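Local coordinates for protein leucyl aminopeptidase (Trypanosoma brucei brucei, PDB 5NTD) that probably removes N-terminal residues such as leucine from peptides as a manganese-bound M17 aminopeptidase, a hexamer captured here with the inhibitor bestatin, at residues L272-L286 with F323-C337. Residues are numbered along the deposited sequence; the frame is centred on the assembly and turned at random.
Sequences LLYTPKGTPVKKVSL and FLTAVRLQQPVQLSC
Strand 334-337 runs between the two strands of 272-286, antiparallel to 272-274 (174° between their directions) and nearly parallel to 283-286 (14°), so 272-286 supplies the neighbour on each edge of strand 334-337. On the antiparallel side Y274 and L335 form a hydrogen-bonded pair with nearly straight bonds; on the parallel side V284 N donates to Q334 O and L286 N to S336 O. The sheet face bearing L272, Y274, V284 and L335 receives helix 323-328, a worked example of the beta-alpha-beta crossover, here from strand 283-291 to strand 334-344. F323 holds its ring with CG anti to the backbone N (chi1 180°), which sets it beside L272 and Y274, and L272 CB sits over the ring face, 4.1 Å from its centroid, in a CH-pi contact. V327 lies against the Y274 ring, its CA over one face and its CG2 3.8 Å from Y274 CD1. Y274 OH donates to Q331 O at 2.7 Å, with that oxygen in plane at the ring edge; the bond ties the strand to the turn after the helix. On the other face S285 OG and S336 OG share a 2.6 Å hydrogen bond, and a water links S336 OG to L286 O. Beside them Q334 OE1 is 3.6 Å from K283 CD. Strands 239-244 and 395-400 flank 268-274 and 283-291, while F238 meets F323 edge-to-face and F518 of helix 511-519 packs against V333 and L335.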
loop_
_atom_site.group_PDB
_atom_site.type_symbol
_atom_site.label_atom_id
_atom_site.label_comp_id
_atom_site.label_asym_id
_atom_site.label_seq_id
_atom_site.Cartn_x
_atom_site.Cartn_y
_atom_site.Cartn_z
ATOM N N LEU G 272 39.712 12.198 -13.888
ATOM C CA LEU G 272 40.260 13.145 -14.844
ATOM C C LEU G 272 41.103 14.187 -14.095
ATOM O O LEU G 272 40.733 14.595 -12.993
ATOM C CB LEU G 272 39.165 13.863 -15.631
ATOM C CG LEU G 272 38.022 12.965 -16.084
ATOM C CD1 LEU G 272 36.963 13.793 -16.795
ATOM C CD2 LEU G 272 38.526 11.882 -17.005
ATOM N N LEU G 273 42.232 14.584 -14.698
ATOM C CA LEU G 273 43.151 15.573 -14.082
ATOM C C LEU G 273 43.426 16.728 -14.973
ATOM O O LEU G 273 43.743 16.583 -16.129
ATOM C CB LEU G 273 44.475 14.962 -13.712
ATOM C CG LEU G 273 44.428 13.903 -12.619
ATOM C CD1 LEU G 273 45.761 13.142 -12.583
ATOM C CD2 LEU G 273 44.145 14.553 -11.258
ATOM N N TYR G 274 43.332 17.894 -14.377
ATOM C CA TYR G 274 43.716 19.131 -15.029
ATOM C C TYR G 274 44.568 19.950 -14.074
ATOM O O TYR G 274 44.168 20.262 -12.942
ATOM C CB TYR G 274 42.479 19.927 -15.437
ATOM C CG TYR G 274 42.724 21.390 -15.716
ATOM C CD1 TYR G 274 43.415 21.801 -16.859
ATOM C CD2 TYR G 274 42.220 22.367 -14.857
ATOM C CE1 TYR G 274 43.602 23.141 -17.122
ATOM C CE2 TYR G 274 42.403 23.717 -15.105
ATOM C CZ TYR G 274 43.089 24.096 -16.237
ATOM O OH TYR G 274 43.266 25.437 -16.470
ATOM N N THR G 275 45.756 20.294 -14.544
ATOM C CA THR G 275 46.655 21.204 -13.805
ATOM C C THR G 275 46.908 22.402 -14.682
ATOM O O THR G 275 47.443 22.252 -15.772
ATOM C CB THR G 275 47.971 20.499 -13.448
ATOM O OG1 THR G 275 47.657 19.319 -12.699
ATOM C CG2 THR G 275 48.875 21.400 -12.580
ATOM N N PRO G 276 46.529 23.603 -14.220
ATOM C CA PRO G 276 46.807 24.806 -15.004
ATOM C C PRO G 276 48.300 25.201 -15.079
ATOM O O PRO G 276 49.134 24.699 -14.309
ATOM C CB PRO G 276 46.058 25.910 -14.254
ATOM C CG PRO G 276 45.957 25.428 -12.853
ATOM C CD PRO G 276 45.960 23.924 -12.910
ATOM N N LYS G 277 48.599 26.062 -16.045
ATOM C CA LYS G 277 49.937 26.683 -16.214
ATOM C C LYS G 277 50.085 27.534 -14.984
ATOM O O LYS G 277 49.182 28.236 -14.588
ATOM C CB LYS G 277 50.028 27.548 -17.486
ATOM N N GLY G 278 51.223 27.443 -14.330
ATOM C CA GLY G 278 51.482 28.346 -13.160
ATOM C C GLY G 278 50.798 27.868 -11.901
ATOM O O GLY G 278 50.224 26.777 -11.901
ATOM N N THR G 279 50.860 28.693 -10.856
ATOM C CA THR G 279 50.422 28.278 -9.513
ATOM C C THR G 279 48.899 28.345 -9.396
ATOM O O THR G 279 48.305 29.410 -9.600
ATOM C CB THR G 279 51.061 29.079 -8.339
ATOM O OG1 THR G 279 50.918 30.481 -8.573
ATOM C CG2 THR G 279 52.545 28.706 -8.243
ATOM N N PRO G 280 48.255 27.211 -9.061
ATOM C CA PRO G 280 46.802 27.222 -8.925
ATOM C C PRO G 280 46.350 28.004 -7.730
ATOM O O PRO G 280 46.999 27.981 -6.691
ATOM C CB PRO G 280 46.447 25.744 -8.764
ATOM C CG PRO G 280 47.725 24.965 -8.848
ATOM C CD PRO G 280 48.855 25.903 -8.731
ATOM N N VAL G 281 45.215 28.662 -7.855
ATOM C CA VAL G 281 44.661 29.407 -6.693
ATOM C C VAL G 281 44.171 28.442 -5.599
ATOM O O VAL G 281 43.965 28.823 -4.475
ATOM C CB VAL G 281 43.518 30.394 -7.065
ATOM C CG1 VAL G 281 43.979 31.413 -8.075
ATOM C CG2 VAL G 281 42.278 29.676 -7.598
ATOM N N LYS G 282 43.917 27.201 -6.005
ATOM C CA LYS G 282 43.342 26.156 -5.159
ATOM C C LYS G 282 43.478 24.811 -5.817
ATOM O O LYS G 282 43.484 24.682 -7.033
ATOM C CB LYS G 282 41.825 26.413 -4.938
ATOM C CG LYS G 282 41.259 26.007 -3.582
ATOM C CD LYS G 282 41.891 26.848 -2.490
ATOM C CE LYS G 282 40.876 27.576 -1.657
ATOM N NZ LYS G 282 41.599 28.558 -0.810
ATOM N N LYS G 283 43.519 23.795 -4.987
ATOM C CA LYS G 283 43.396 22.399 -5.469
ATOM C C LYS G 283 42.032 21.832 -5.059
ATOM O O LYS G 283 41.708 21.728 -3.861
ATOM C CB LYS G 283 44.511 21.522 -4.921
ATOM C CG LYS G 283 45.899 22.081 -5.156
ATOM C CD LYS G 283 46.957 21.025 -4.849
ATOM C CE LYS G 283 48.264 21.604 -4.318
ATOM N NZ LYS G 283 48.365 21.315 -2.848
ATOM N N VAL G 284 41.248 21.465 -6.064
ATOM C CA VAL G 284 39.882 21.024 -5.856
ATOM C C VAL G 284 39.679 19.663 -6.488
ATOM O O VAL G 284 39.968 19.460 -7.646
ATOM C CB VAL G 284 38.858 22.010 -6.446
ATOM C CG1 VAL G 284 37.449 21.540 -6.168
ATOM C CG2 VAL G 284 39.043 23.391 -5.867
ATOM N N SER G 285 39.129 18.752 -5.703
ATOM C CA SER G 285 38.705 17.417 -6.179
ATOM C C SER G 285 37.199 17.344 -6.288
ATOM O O SER G 285 36.473 17.584 -5.317
ATOM C CB SER G 285 39.186 16.315 -5.277
ATOM O OG SER G 285 40.584 16.122 -5.407
ATOM N N LEU G 286 36.749 17.032 -7.485
ATOM C CA LEU G 286 35.341 16.858 -7.769
ATOM C C LEU G 286 35.029 15.377 -7.773
ATOM O O LEU G 286 35.777 14.583 -8.337
ATOM C CB LEU G 286 34.949 17.436 -9.129
ATOM C CG LEU G 286 35.344 18.895 -9.366
ATOM C CD1 LEU G 286 35.056 19.297 -10.810
ATOM C CD2 LEU G 286 34.596 19.833 -8.428
ATOM N N PHE G 323 34.233 20.567 -15.055
ATOM C CA PHE G 323 35.630 20.244 -15.358
ATOM C C PHE G 323 35.980 20.681 -16.786
ATOM O O PHE G 323 37.009 21.306 -17.013
ATOM C CB PHE G 323 35.889 18.779 -15.180
ATOM C CG PHE G 323 37.297 18.364 -15.477
ATOM C CD1 PHE G 323 38.245 18.319 -14.477
ATOM C CD2 PHE G 323 37.645 17.910 -16.733
ATOM C CE1 PHE G 323 39.530 17.849 -14.726
ATOM C CE2 PHE G 323 38.926 17.445 -17.000
ATOM C CZ PHE G 323 39.869 17.413 -15.994
ATOM N N LEU G 324 35.153 20.307 -17.751
ATOM C CA LEU G 324 35.416 20.661 -19.175
ATOM C C LEU G 324 35.497 22.166 -19.348
ATOM O O LEU G 324 36.385 22.673 -20.036
ATOM C CB LEU G 324 34.368 20.126 -20.129
ATOM C CG LEU G 324 34.358 18.607 -20.320
ATOM C CD1 LEU G 324 33.291 18.251 -21.348
ATOM C CD2 LEU G 324 35.722 18.069 -20.742
ATOM N N THR G 325 34.595 22.889 -18.697
ATOM C CA THR G 325 34.609 24.336 -18.803
ATOM C C THR G 325 35.909 24.902 -18.253
ATOM O O THR G 325 36.515 25.791 -18.848
ATOM C CB THR G 325 33.441 24.959 -18.067
ATOM O OG1 THR G 325 32.250 24.531 -18.726
ATOM C CG2 THR G 325 33.516 26.497 -18.135
ATOM N N ALA G 326 36.326 24.399 -17.105
ATOM C CA ALA G 326 37.570 24.843 -16.480
ATOM C C ALA G 326 38.763 24.613 -17.430
ATOM O O ALA G 326 39.673 25.457 -17.490
ATOM C CB ALA G 326 37.819 24.135 -15.170
ATOM N N VAL G 327 38.763 23.470 -18.130
ATOM C CA VAL G 327 39.862 23.150 -19.065
ATOM C C VAL G 327 39.798 24.078 -20.276
ATOM O O VAL G 327 40.784 24.698 -20.681
ATOM C CB VAL G 327 39.829 21.711 -19.548
ATOM C CG1 VAL G 327 40.866 21.487 -20.647
ATOM C CG2 VAL G 327 40.100 20.777 -18.379
ATOM N N ARG G 328 38.615 24.196 -20.827
ATOM C CA ARG G 328 38.427 25.031 -22.020
ATOM C C ARG G 328 38.734 26.518 -21.771
ATOM O O ARG G 328 39.328 27.164 -22.631
ATOM C CB ARG G 328 37.030 24.892 -22.602
ATOM C CG ARG G 328 36.888 23.645 -23.421
ATOM C CD ARG G 328 35.447 23.385 -23.789
ATOM N NE ARG G 328 35.350 22.485 -24.937
ATOM C CZ ARG G 328 34.243 21.825 -25.310
ATOM N NH1 ARG G 328 33.088 21.968 -24.632
ATOM N NH2 ARG G 328 34.291 21.026 -26.367
ATOM N N LEU G 329 38.334 27.041 -20.623
ATOM C CA LEU G 329 38.629 28.442 -20.248
ATOM C C LEU G 329 39.930 28.627 -19.486
ATOM O O LEU G 329 40.290 29.748 -19.142
ATOM C CB LEU G 329 37.515 29.033 -19.405
ATOM C CG LEU G 329 36.132 28.988 -20.077
ATOM C CD1 LEU G 329 35.128 29.723 -19.212
ATOM C CD2 LEU G 329 36.180 29.578 -21.489
ATOM N N GLN G 330 40.639 27.528 -19.273
ATOM C CA GLN G 330 41.931 27.547 -18.563
ATOM C C GLN G 330 41.818 28.298 -17.259
ATOM O O GLN G 330 42.638 29.162 -16.941
ATOM C CB GLN G 330 43.034 28.154 -19.427
ATOM C CG GLN G 330 43.277 27.291 -20.638
ATOM C CD GLN G 330 44.373 27.835 -21.517
ATOM O OE1 GLN G 330 44.454 29.052 -21.776
ATOM N NE2 GLN G 330 45.258 26.936 -21.989
ATOM N N GLN G 331 40.795 27.961 -16.491
ATOM C CA GLN G 331 40.646 28.528 -15.148
ATOM C C GLN G 331 41.827 28.067 -14.281
ATOM O O GLN G 331 42.305 26.939 -14.450
ATOM C CB GLN G 331 39.332 28.102 -14.515
ATOM C CG GLN G 331 38.129 28.744 -15.172
ATOM C CD GLN G 331 36.824 28.361 -14.495
ATOM O OE1 GLN G 331 36.318 27.260 -14.703
ATOM N NE2 GLN G 331 36.274 29.268 -13.701
ATOM N N PRO G 332 42.310 28.936 -13.364
ATOM C CA PRO G 332 43.520 28.662 -12.600
ATOM C C PRO G 332 43.288 27.838 -11.343
ATOM O O PRO G 332 43.771 28.163 -10.269
ATOM C CB PRO G 332 44.036 30.050 -12.248
ATOM C CG PRO G 332 42.809 30.893 -12.155
ATOM C CD PRO G 332 41.805 30.310 -13.112
ATOM N N VAL G 333 42.589 26.731 -11.529
ATOM C CA VAL G 333 42.298 25.775 -10.448
ATOM C C VAL G 333 42.815 24.430 -10.828
ATOM O O VAL G 333 42.606 23.951 -11.935
ATOM C CB VAL G 333 40.778 25.620 -10.197
ATOM C CG1 VAL G 333 40.550 24.841 -8.926
ATOM C CG2 VAL G 333 40.116 26.969 -10.039
ATOM N N GLN G 334 43.516 23.816 -9.913
ATOM C CA GLN G 334 43.960 22.464 -10.155
ATOM C C GLN G 334 42.783 21.559 -9.803
ATOM O O GLN G 334 42.286 21.638 -8.696
ATOM C CB GLN G 334 45.172 22.094 -9.299
ATOM C CG GLN G 334 45.684 20.696 -9.609
ATOM C CD GLN G 334 46.941 20.390 -8.856
ATOM O OE1 GLN G 334 47.626 21.294 -8.378
ATOM N NE2 GLN G 334 47.315 19.134 -8.835
ATOM N N LEU G 335 42.424 20.682 -10.727
ATOM C CA LEU G 335 41.233 19.846 -10.583
ATOM C C LEU G 335 41.487 18.387 -10.768
ATOM O O LEU G 335 42.176 17.986 -11.703
ATOM C CB LEU G 335 40.169 20.220 -11.635
ATOM C CG LEU G 335 39.463 21.560 -11.475
ATOM C CD1 LEU G 335 38.565 21.788 -12.673
ATOM C CD2 LEU G 335 38.649 21.581 -10.192
ATOM N N SER G 336 40.877 17.598 -9.901
ATOM C CA SER G 336 40.565 16.175 -10.226
ATOM C C SER G 336 39.051 16.083 -10.356
ATOM O O SER G 336 38.314 16.840 -9.736
ATOM C CB SER G 336 41.061 15.202 -9.175
ATOM O OG SER G 336 40.422 15.433 -7.930
ATOM N N CYS G 337 38.624 15.198 -11.214
ATOM C CA CYS G 337 37.201 14.935 -11.432
ATOM C C CYS G 337 36.990 13.439 -11.517
ATOM O O CYS G 337 37.395 12.779 -12.461
ATOM C CB CYS G 337 36.701 15.586 -12.709
ATOM S SG CYS G 337 34.953 15.226 -13.051
HETATM O O HOH W 1 38.296 13.759 -7.901
#